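Local atomic coordinates of hemin degrading factor (Pseudomonas aeruginosa, PDB entry 4MF9), a protein that binds heme and probably serves in heme trafficking and degradation in the bacterium. Residues Val45-Leu50 and Val152-Leu157; Ala249-Ala254 and Arg351-Ser356; Ala219-Lys222 and Gln227-Gln230. One frame throughout, in Å; residues are numbered along the deposited sequence.

Interaction 1. Residues Val45-Leu50 and Val152-Leu157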
loop_
_atom_site.group_PDB
_atom_site.type_symbol
_atom_site.label_atom_id
_atom_site.label_comp_id
_atom_site.label_asym_id
_atom_site.label_seq_id
_atom_site.Cartn_x
_atom_site.Cartn_y
_atom_site.Cartn_z
ATOM N N VAL A 45 16.085 -10.889 10.257
ATOM C CA VAL A 45 16.525 -10.222 9.029
ATOM C C VAL A 45 15.366 -9.524 8.322
ATOM O O VAL A 45 14.206 -9.695 8.694
ATOM C CB VAL A 45 17.185 -11.208 8.030
ATOM C CG1 VAL A 45 18.433 -11.845 8.625
ATOM C CG2 VAL A 45 16.189 -12.274 7.581
ATOM N N SER A 46 15.678 -8.740 7.296
ATOM C CA SER A 46 14.631 -8.145 6.476
ATOM C C SER A 46 14.077 -9.184 5.503
ATOM O O SER A 46 14.754 -10.168 5.181
ATOM C CB SER A 46 15.170 -6.950 5.704
ATOM O OG SER A 46 16.076 -7.360 4.700
ATOM N N GLU A 47 12.841 -8.976 5.048
ATOM C CA GLU A 47 12.242 -9.842 4.037
ATOM C C GLU A 47 13.074 -9.835 2.761
ATOM O O GLU A 47 13.195 -10.859 2.091
ATOM C CB GLU A 47 10.799 -9.412 3.734
ATOM C CG GLU A 47 10.030 -10.404 2.847
ATOM C CD GLU A 47 8.567 -10.031 2.668
ATOM O OE1 GLU A 47 8.131 -8.999 3.236
ATOM O OE2 GLU A 47 7.848 -10.779 1.964
ATOM N N GLY A 48 13.652 -8.679 2.431
ATOM C CA GLY A 48 14.495 -8.553 1.253
ATOM C C GLY A 48 15.699 -9.485 1.273
ATOM O O GLY A 48 16.021 -10.114 0.264
ATOM N N GLU A 49 16.332 -9.561 2.419
ATOM C CA GLU A 49 17.445 -10.446 2.649
ATOM C C GLU A 49 17.029 -11.897 2.521
ATOM O O GLU A 49 17.683 -12.663 1.906
ATOM C CB GLU A 49 18.001 -10.208 4.002
ATOM C CG GLU A 49 18.845 -8.994 4.105
ATOM C CD GLU A 49 19.179 -8.654 5.547
ATOM O OE1 GLU A 49 18.367 -7.996 6.234
ATOM O OE2 GLU A 49 20.229 -9.114 5.979
ATOM N N LEU A 50 15.874 -12.199 3.076
ATOM C CA LEU A 50 15.312 -13.549 3.049
ATOM C C LEU A 50 15.081 -13.983 1.607
ATOM O O LEU A 50 15.487 -15.079 1.205
ATOM C CB LEU A 50 13.997 -13.614 3.834
ATOM C CG LEU A 50 13.707 -14.842 4.711
ATOM C CD1 LEU A 50 12.252 -14.905 5.149
ATOM C CD2 LEU A 50 14.074 -16.122 4.014
ATOM N N VAL A 152 8.035 -3.533 -0.741
ATOM C CA VAL A 152 7.403 -2.343 -1.289
ATOM C C VAL A 152 6.069 -2.711 -1.934
ATOM O O VAL A 152 5.027 -2.109 -1.640
ATOM C CB VAL A 152 8.318 -1.646 -2.322
ATOM C CG1 VAL A 152 7.527 -0.660 -3.121
ATOM C CG2 VAL A 152 9.443 -0.945 -1.624
ATOM N N HIS A 153 6.108 -3.739 -2.773
ATOM C CA HIS A 153 5.035 -4.038 -3.708
ATOM C C HIS A 153 5.315 -5.411 -4.309
ATOM O O HIS A 153 6.478 -5.734 -4.610
ATOM C CB HIS A 153 5.085 -2.995 -4.828
ATOM C CG HIS A 153 3.986 -3.120 -5.844
ATOM N ND1 HIS A 153 2.651 -3.155 -5.506
ATOM C CD2 HIS A 153 4.038 -3.181 -7.198
ATOM C CE1 HIS A 153 1.923 -3.251 -6.611
ATOM N NE2 HIS A 153 2.741 -3.267 -7.647
ATOM N N LYS A 154 4.272 -6.208 -4.519
ATOM C CA LYS A 154 4.458 -7.523 -5.152
ATOM C C LYS A 154 3.390 -7.720 -6.203
ATOM O O LYS A 154 2.259 -7.256 -6.030
ATOM C CB LYS A 154 4.340 -8.659 -4.127
ATOM C CG LYS A 154 5.408 -8.658 -3.068
ATOM C CD LYS A 154 5.002 -9.522 -1.881
ATOM C CE LYS A 154 6.162 -9.650 -0.903
ATOM N NZ LYS A 154 5.753 -10.326 0.349
ATOM N N VAL A 155 3.734 -8.413 -7.287
ATOM C CA VAL A 155 2.721 -8.810 -8.252
ATOM C C VAL A 155 2.772 -10.306 -8.513
ATOM O O VAL A 155 3.829 -10.873 -8.817
ATOM C CB VAL A 155 2.670 -7.907 -9.541
ATOM C CG1 VAL A 155 3.521 -6.640 -9.387
ATOM C CG2 VAL A 155 3.003 -8.646 -10.780
ATOM N N PHE A 156 1.622 -10.942 -8.324
ATOM C CA PHE A 156 1.530 -12.389 -8.383
ATOM C C PHE A 156 0.841 -12.828 -9.658
ATOM O O PHE A 156 -0.197 -12.282 -10.029
ATOM C CB PHE A 156 0.763 -12.908 -7.164
ATOM C CG PHE A 156 1.595 -12.984 -5.916
ATOM C CD1 PHE A 156 1.790 -11.854 -5.128
ATOM C CD2 PHE A 156 2.190 -14.183 -5.532
ATOM C CE1 PHE A 156 2.568 -11.920 -3.978
ATOM C CE2 PHE A 156 2.956 -14.252 -4.382
ATOM C CZ PHE A 156 3.146 -13.118 -3.602
ATOM N N LEU A 157 1.423 -13.807 -10.343
ATOM C CA LEU A 157 0.712 -14.434 -11.448
ATOM C C LEU A 157 -0.463 -15.250 -10.892
ATOM O O LEU A 157 -0.357 -15.876 -9.839
ATOM C CB LEU A 157 1.648 -15.293 -12.299
ATOM C CG LEU A 157 2.371 -14.598 -13.451
ATOM C CD1 LEU A 157 3.500 -13.683 -12.964
ATOM C CD2 LEU A 157 2.892 -15.646 -14.425
HETATM O O HOH W 1 5.389 -8.268 3.008
#
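Glu47 and Lys154 carry this contact between them, reaching from opposite directions to join the first turn of helix 47-52 to the strand 151-157. Both chains are stretched out. In Glu47 the CG lies anti to the backbone N (chi1 -171°) and the chain stays extended beyond it, which carries the carboxylate out toward the strand; Lys154 is likewise straight beyond CG and leads with its ammonium group. Lys154 NZ donates to Glu47 OE2 over 2.7 Å, a salt bridge in which NZ meets the oxygen on its syn side, 24° out of the carboxylate plane. The other oxygen is bridged through water, which donates to Glu47 OE1 at 2.8 Å and accepts a weak bond from Lys154 NZ. Just before Glu47, Ser46 is the N-cap: Glu49 N donates to Ser46 OG at 3.2 Å, and Ser46 N returns a bond to Glu49 OE1 at 3.0 Å, completing a capping box. Phe145 and Arg37 also touch Glu47, and Gln143 lies against Lys154. Between 45-50 and 152-157 the link is therefore polar, one charged pair with a water beside it, and the partly buried setting would probably strengthen its electrostatic pull.

Interaction 2. Residues Ala249-Ala254 and Arg351-Ser356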
loop_
_atom_site.group_PDB
_atom_site.type_symbol
_atom_site.label_atom_id
_atom_site.label_comp_id
_atom_site.label_asym_id
_atom_site.label_seq_id
_atom_site.Cartn_x
_atom_site.Cartn_y
_atom_site.Cartn_z
ATOM N N ALA A 249 -14.929 -0.365 10.497
ATOM C CA ALA A 249 -15.523 -1.626 10.041
ATOM C C ALA A 249 -17.021 -1.473 9.765
ATOM O O ALA A 249 -17.565 -2.054 8.817
ATOM C CB ALA A 249 -15.290 -2.725 11.077
ATOM N N LYS A 250 -17.679 -0.705 10.598
ATOM C CA LYS A 250 -19.092 -0.451 10.491
ATOM C C LYS A 250 -19.449 0.285 9.244
ATOM O O LYS A 250 -20.418 0.008 8.683
ATOM C CB LYS A 250 -19.603 0.244 11.708
ATOM C CG LYS A 250 -19.713 -0.673 12.884
ATOM C CD LYS A 250 -19.491 0.050 14.144
ATOM C CE LYS A 250 -19.932 -0.781 15.311
ATOM N NZ LYS A 250 -20.404 0.053 16.409
ATOM N N LEU A 251 -18.596 1.223 8.833
ATOM C CA LEU A 251 -18.776 1.958 7.577
ATOM C C LEU A 251 -18.659 1.036 6.361
ATOM O O LEU A 251 -19.437 1.157 5.407
ATOM C CB LEU A 251 -17.807 3.150 7.473
ATOM C CG LEU A 251 -18.029 4.050 6.256
ATOM C CD1 LEU A 251 -17.734 5.493 6.573
ATOM C CD2 LEU A 251 -17.133 3.589 5.110
ATOM N N PHE A 252 -17.676 0.134 6.385
ATOM C CA PHE A 252 -17.562 -0.888 5.348
ATOM C C PHE A 252 -18.859 -1.692 5.278
ATOM O O PHE A 252 -19.429 -1.877 4.195
ATOM C CB PHE A 252 -16.395 -1.837 5.647
ATOM C CG PHE A 252 -15.057 -1.369 5.113
ATOM C CD1 PHE A 252 -14.803 -1.354 3.746
ATOM C CD2 PHE A 252 -14.044 -0.988 5.986
ATOM C CE1 PHE A 252 -13.556 -0.934 3.256
ATOM C CE2 PHE A 252 -12.804 -0.569 5.506
ATOM C CZ PHE A 252 -12.562 -0.549 4.139
ATOM N N GLU A 253 -19.346 -2.110 6.433
ATOM C CA GLU A 253 -20.546 -2.918 6.546
ATOM C C GLU A 253 -21.745 -2.184 5.982
ATOM O O GLU A 253 -22.508 -2.699 5.216
ATOM C CB GLU A 253 -20.760 -3.256 8.003
ATOM C CG GLU A 253 -20.102 -4.539 8.396
ATOM C CD GLU A 253 -19.917 -4.735 9.865
ATOM O OE1 GLU A 253 -20.070 -3.804 10.631
ATOM O OE2 GLU A 253 -19.574 -5.847 10.256
ATOM N N ALA A 254 -21.841 -0.904 6.297
ATOM C CA ALA A 254 -22.935 -0.077 5.801
ATOM C C ALA A 254 -22.811 0.136 4.294
ATOM O O ALA A 254 -23.808 0.103 3.579
ATOM C CB ALA A 254 -22.965 1.256 6.532
ATOM N N ARG A 351 -21.052 11.111 1.163
ATOM C CA ARG A 351 -20.910 12.128 2.158
ATOM C C ARG A 351 -21.849 11.878 3.294
ATOM O O ARG A 351 -21.494 12.003 4.365
ATOM C CB ARG A 351 -21.042 13.520 1.551
ATOM C CG ARG A 351 -21.124 14.626 2.592
ATOM C CD ARG A 351 -21.213 16.036 2.017
ATOM N NE ARG A 351 -20.143 16.399 1.131
ATOM C CZ ARG A 351 -20.001 17.540 0.493
ATOM N NH1 ARG A 351 -20.856 18.528 0.648
ATOM N NH2 ARG A 351 -18.980 17.694 -0.301
ATOM N N GLU A 352 -23.051 11.456 3.007
ATOM C CA GLU A 352 -23.990 11.107 4.013
ATOM C C GLU A 352 -23.516 9.951 4.884
ATOM O O GLU A 352 -23.624 10.017 6.051
ATOM C CB GLU A 352 -25.342 10.791 3.392
ATOM C CG GLU A 352 -26.313 10.207 4.396
ATOM C CD GLU A 352 -27.617 9.783 3.792
ATOM O OE1 GLU A 352 -28.611 9.852 4.492
ATOM O OE2 GLU A 352 -27.641 9.374 2.623
ATOM N N LEU A 353 -22.991 8.911 4.283
ATOM C CA LEU A 353 -22.447 7.857 5.093
ATOM C C LEU A 353 -21.242 8.250 5.920
ATOM O O LEU A 353 -21.184 7.976 7.071
ATOM C CB LEU A 353 -22.126 6.664 4.241
ATOM C CG LEU A 353 -21.526 5.417 4.895
ATOM C CD1 LEU A 353 -22.341 4.924 6.046
ATOM C CD2 LEU A 353 -21.363 4.330 3.877
ATOM N N ALA A 354 -20.325 8.957 5.310
ATOM C CA ALA A 354 -19.124 9.457 5.982
ATOM C C ALA A 354 -19.458 10.359 7.181
ATOM O O ALA A 354 -18.725 10.390 8.169
ATOM C CB ALA A 354 -18.257 10.208 4.995
ATOM N N GLU A 355 -20.508 11.122 7.079
ATOM C CA GLU A 355 -20.919 11.985 8.194
ATOM C C GLU A 355 -21.905 11.353 9.164
ATOM O O GLU A 355 -22.153 11.880 10.167
ATOM C CB GLU A 355 -21.495 13.300 7.710
ATOM C CG GLU A 355 -20.713 14.138 6.726
ATOM C CD GLU A 355 -19.845 15.175 7.402
ATOM O OE1 GLU A 355 -19.673 15.084 8.607
ATOM O OE2 GLU A 355 -19.407 16.092 6.754
ATOM N N SER A 356 -22.449 10.201 8.837
ATOM C CA SER A 356 -23.482 9.591 9.678
ATOM C C SER A 356 -22.952 9.164 11.041
ATOM O O SER A 356 -23.721 9.009 11.993
ATOM C CB SER A 356 -24.138 8.403 8.969
ATOM O OG SER A 356 -23.251 7.302 8.879
#
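Leu251 and Leu353 meet between two roughly antiparallel helices, 247-258 and 348-355, whose short segments run at 148° with their axes 10.7 Å apart at closest approach. The side-chain contacts are apolar. The two leucines approach obliquely, branch point against branch point, with Leu251 CG 4.0 Å from Leu353 CG. In Leu353 the CG stands anti to the backbone N (chi1 180°), which carries its two methyls across to the other helix: CD1 lies 3.8 Å from Ala254 CB, while CD2 comes close to both the CG and the backbone O of Leu251. The small Ala254 side chain points at the partner helix about one turn on from Leu251. Leu251 CD1 also reaches the backbone of the second helix, 4.2 Å from Ala354 CA. No polar bond crosses between the segments; within the second, Leu353 O accepts from Ser356 N and also from Ser356 OG, the latter at 2.8 Å and 15° out of the carbonyl plane. From the sheet, Trp323 and Leu336 touch Leu251, and Trp323 also donates to Ala354 O. With no hydrogen bond or charge pair across it, the pairing of these segments rests on van der Waals contact and the burial of aliphatic surface.

Interaction 3. Residues Ala219-Lys222 and Gln227-Gln230. With HEM (protoporphyrin IX containing Fe), chain C.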
loop_
_atom_site.group_PDB
_atom_site.type_symbol
_atom_site.label_atom_id
_atom_site.label_comp_id
_atom_site.label_asym_id
_atom_site.label_seq_id
_atom_site.Cartn_x
_atom_site.Cartn_y
_atom_site.Cartn_z
ATOM N N ALA A 219 1.941 19.043 0.545
ATOM C CA ALA A 219 2.757 20.203 0.553
ATOM C C ALA A 219 2.372 21.153 1.666
ATOM O O ALA A 219 3.174 21.820 2.121
ATOM C CB ALA A 219 2.715 20.859 -0.807
ATOM N N LEU A 220 1.111 21.210 2.006
ATOM C CA LEU A 220 0.610 22.054 3.072
ATOM C C LEU A 220 1.151 21.625 4.430
ATOM O O LEU A 220 1.492 22.412 5.255
ATOM C CB LEU A 220 -0.931 22.013 3.042
ATOM C CG LEU A 220 -1.686 22.616 4.212
ATOM C CD1 LEU A 220 -1.497 24.103 4.387
ATOM C CD2 LEU A 220 -3.136 22.228 4.232
ATOM N N LEU A 221 1.214 20.329 4.655
ATOM C CA LEU A 221 1.806 19.848 5.852
ATOM C C LEU A 221 3.287 20.177 5.925
ATOM O O LEU A 221 3.792 20.578 6.901
ATOM C CB LEU A 221 1.612 18.340 5.900
ATOM C CG LEU A 221 0.239 17.706 5.902
ATOM C CD1 LEU A 221 0.468 16.221 5.851
ATOM C CD2 LEU A 221 -0.585 18.097 7.117
ATOM N N LYS A 222 3.965 19.989 4.821
ATOM C CA LYS A 222 5.382 20.268 4.757
ATOM C C LYS A 222 5.621 21.726 5.059
ATOM O O LYS A 222 6.508 22.085 5.740
ATOM C CB LYS A 222 5.947 19.857 3.389
ATOM C CG LYS A 222 7.341 19.289 3.511
ATOM C CD LYS A 222 7.990 18.999 2.173
ATOM C CE LYS A 222 7.770 17.581 1.721
ATOM N NZ LYS A 222 6.343 17.218 1.719
ATOM N N GLN A 227 3.002 17.009 11.448
ATOM C CA GLN A 227 2.634 15.606 11.177
ATOM C C GLN A 227 1.159 15.528 10.780
ATOM O O GLN A 227 0.408 16.378 11.127
ATOM C CB GLN A 227 2.854 14.680 12.365
ATOM C CG GLN A 227 4.137 14.871 13.092
ATOM C CD GLN A 227 5.300 14.733 12.173
ATOM O OE1 GLN A 227 6.021 15.667 11.911
ATOM N NE2 GLN A 227 5.438 13.586 11.627
ATOM N N ARG A 228 0.796 14.509 10.039
ATOM C CA ARG A 228 -0.537 14.453 9.540
ATOM C C ARG A 228 -1.606 14.418 10.669
ATOM O O ARG A 228 -2.546 15.125 10.630
ATOM C CB ARG A 228 -0.743 13.263 8.633
ATOM C CG ARG A 228 -2.092 13.326 7.965
ATOM C CD ARG A 228 -2.554 12.244 7.006
ATOM N NE ARG A 228 -2.104 12.549 5.696
ATOM C CZ ARG A 228 -2.813 12.743 4.598
ATOM N NH1 ARG A 228 -4.094 12.625 4.518
ATOM N NH2 ARG A 228 -2.166 13.050 3.549
ATOM N N THR A 229 -1.405 13.586 11.658
ATOM C CA THR A 229 -2.352 13.493 12.776
ATOM C C THR A 229 -2.373 14.799 13.550
ATOM O O THR A 229 -3.413 15.245 14.032
ATOM C CB THR A 229 -1.992 12.337 13.717
ATOM O OG1 THR A 229 -0.656 12.509 14.223
ATOM C CG2 THR A 229 -2.063 11.031 12.964
ATOM N N GLN A 230 -1.214 15.413 13.668
ATOM C CA GLN A 230 -1.061 16.691 14.319
ATOM C C GLN A 230 -1.872 17.779 13.630
ATOM O O GLN A 230 -2.511 18.517 14.293
ATOM C CB GLN A 230 0.400 17.076 14.311
ATOM C CG GLN A 230 0.799 18.325 15.016
ATOM C CD GLN A 230 2.297 18.448 15.117
ATOM O OE1 GLN A 230 2.990 18.317 14.150
ATOM N NE2 GLN A 230 2.766 18.709 16.290
HETATM C CHA HEM C . -6.472 11.038 -4.132
HETATM C CHB HEM C . -7.587 10.314 -8.677
HETATM C CHC HEM C . -2.951 10.841 -9.841
HETATM C CHD HEM C . -1.843 10.376 -5.207
HETATM C C1A HEM C . -7.183 10.880 -5.287
HETATM C C2A HEM C . -8.602 10.890 -5.395
HETATM C C3A HEM C . -8.898 10.711 -6.661
HETATM C C4A HEM C . -7.685 10.539 -7.329
HETATM C CMA HEM C . -10.286 10.634 -7.229
HETATM C CAA HEM C . -9.613 11.104 -4.325
HETATM C CBA HEM C . -10.720 12.153 -4.603
HETATM C CGA HEM C . -10.086 13.495 -4.526
HETATM O O1A HEM C . -10.307 14.356 -5.372
HETATM O O2A HEM C . -9.342 13.696 -3.604
HETATM C C1B HEM C . -6.372 10.427 -9.340
HETATM C C2B HEM C . -6.354 10.352 -10.741
HETATM C C3B HEM C . -5.078 10.505 -11.122
HETATM C C4B HEM C . -4.299 10.669 -9.874
HETATM C CMB HEM C . -7.550 10.180 -11.630
HETATM C CAB HEM C . -4.664 10.504 -12.556
HETATM C CBB HEM C . -3.511 10.120 -13.012
HETATM C C1C HEM C . -2.227 10.779 -8.709
HETATM C C2C HEM C . -0.857 10.926 -8.635
HETATM C C3C HEM C . -0.520 10.800 -7.322
HETATM C C4C HEM C . -1.704 10.563 -6.568
HETATM C CMC HEM C . 0.068 11.198 -9.781
HETATM C CAC HEM C . 0.822 10.878 -6.797
HETATM C CBC HEM C . 0.986 10.523 -5.557
HETATM C C1D HEM C . -3.040 10.544 -4.500
HETATM C C2D HEM C . -3.149 10.603 -3.010
HETATM C C3D HEM C . -4.437 10.802 -2.744
HETATM C C4D HEM C . -5.109 10.853 -4.047
HETATM C CMD HEM C . -2.073 10.484 -1.953
HETATM C CAD HEM C . -5.054 10.926 -1.375
HETATM C CBD HEM C . -5.346 12.400 -1.096
HETATM C CGD HEM C . -5.636 12.848 0.304
HETATM O O1D HEM C . -6.640 13.515 0.439
HETATM O O2D HEM C . -4.919 12.619 1.265
HETATM N NA HEM C . -6.633 10.652 -6.492
HETATM N NB HEM C . -5.142 10.624 -8.844
HETATM N NC HEM C . -2.688 10.575 -7.475
HETATM N ND HEM C . -4.237 10.690 -5.047
HETATM FE FE HEM C . -4.641 10.705 -6.840
#
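With CG anti to the backbone N (chi1 -172°) and a bend at chi3 (-87°), Arg228 sends its guanidinium from the first turn of helix 228-235 to a heme propionate, while its backbone end rests against Leu221. The leucine sets CD1 4.2 Å from both Arg228 CA and CB; CD2 only grazes Gln227 O. No hydrogen bond joins the two segments, and Leu221 offers only aliphatic carbon. At the other end, heme O2D lies at the edge of the guanidinium, near its plane, and takes a weak hydrogen bond from Arg228 NH1 at 3.4 Å with an N-H...O angle of 156°. The stronger partner of NH1 is Glu324, a salt bridge, so the arginine is shared between a carboxylate of the protein and one of the cofactor. Gln227 is the N-cap residue of the helix, and its N donates to Gln230 OE1 at 3.0 Å; Gln230 NE2 is in turn held by Asp196 and Leu194 O. Arg228 belongs to the heme pocket, where Lys313 lies beside it and Thr214 OG1 also hydrogen-bonds the heme. Thus helix 217-224 packs through Leu221 on the start of helix 228-235, and that helix lays Arg228 and Thr229 against Phe326 of strand 320-326.

Overall arrangement
Along the chain, interaction 1 closes before interaction 3 opens, and interaction 3 closes before interaction 2 opens. Interaction 1 belongs to the first HemS/ChuX range; its strand 151-157 lies in a nine-stranded antiparallel sheet built from strands of both ranges. Interaction 2 lies in the second range, as does the 227-230 half of interaction 3. The centre of interaction 1 is about 34 Å from that of interaction 2 and about 30 Å from that of interaction 3, both across the middle of the chain. Interactions 2 and 3, with centres about 25 Å apart, both lean on strand 320-326 of the other sheet. Interaction 3 thus places a heme ligand in the second half, whereas interaction 1 joins helix to sheet away from the annotated sites.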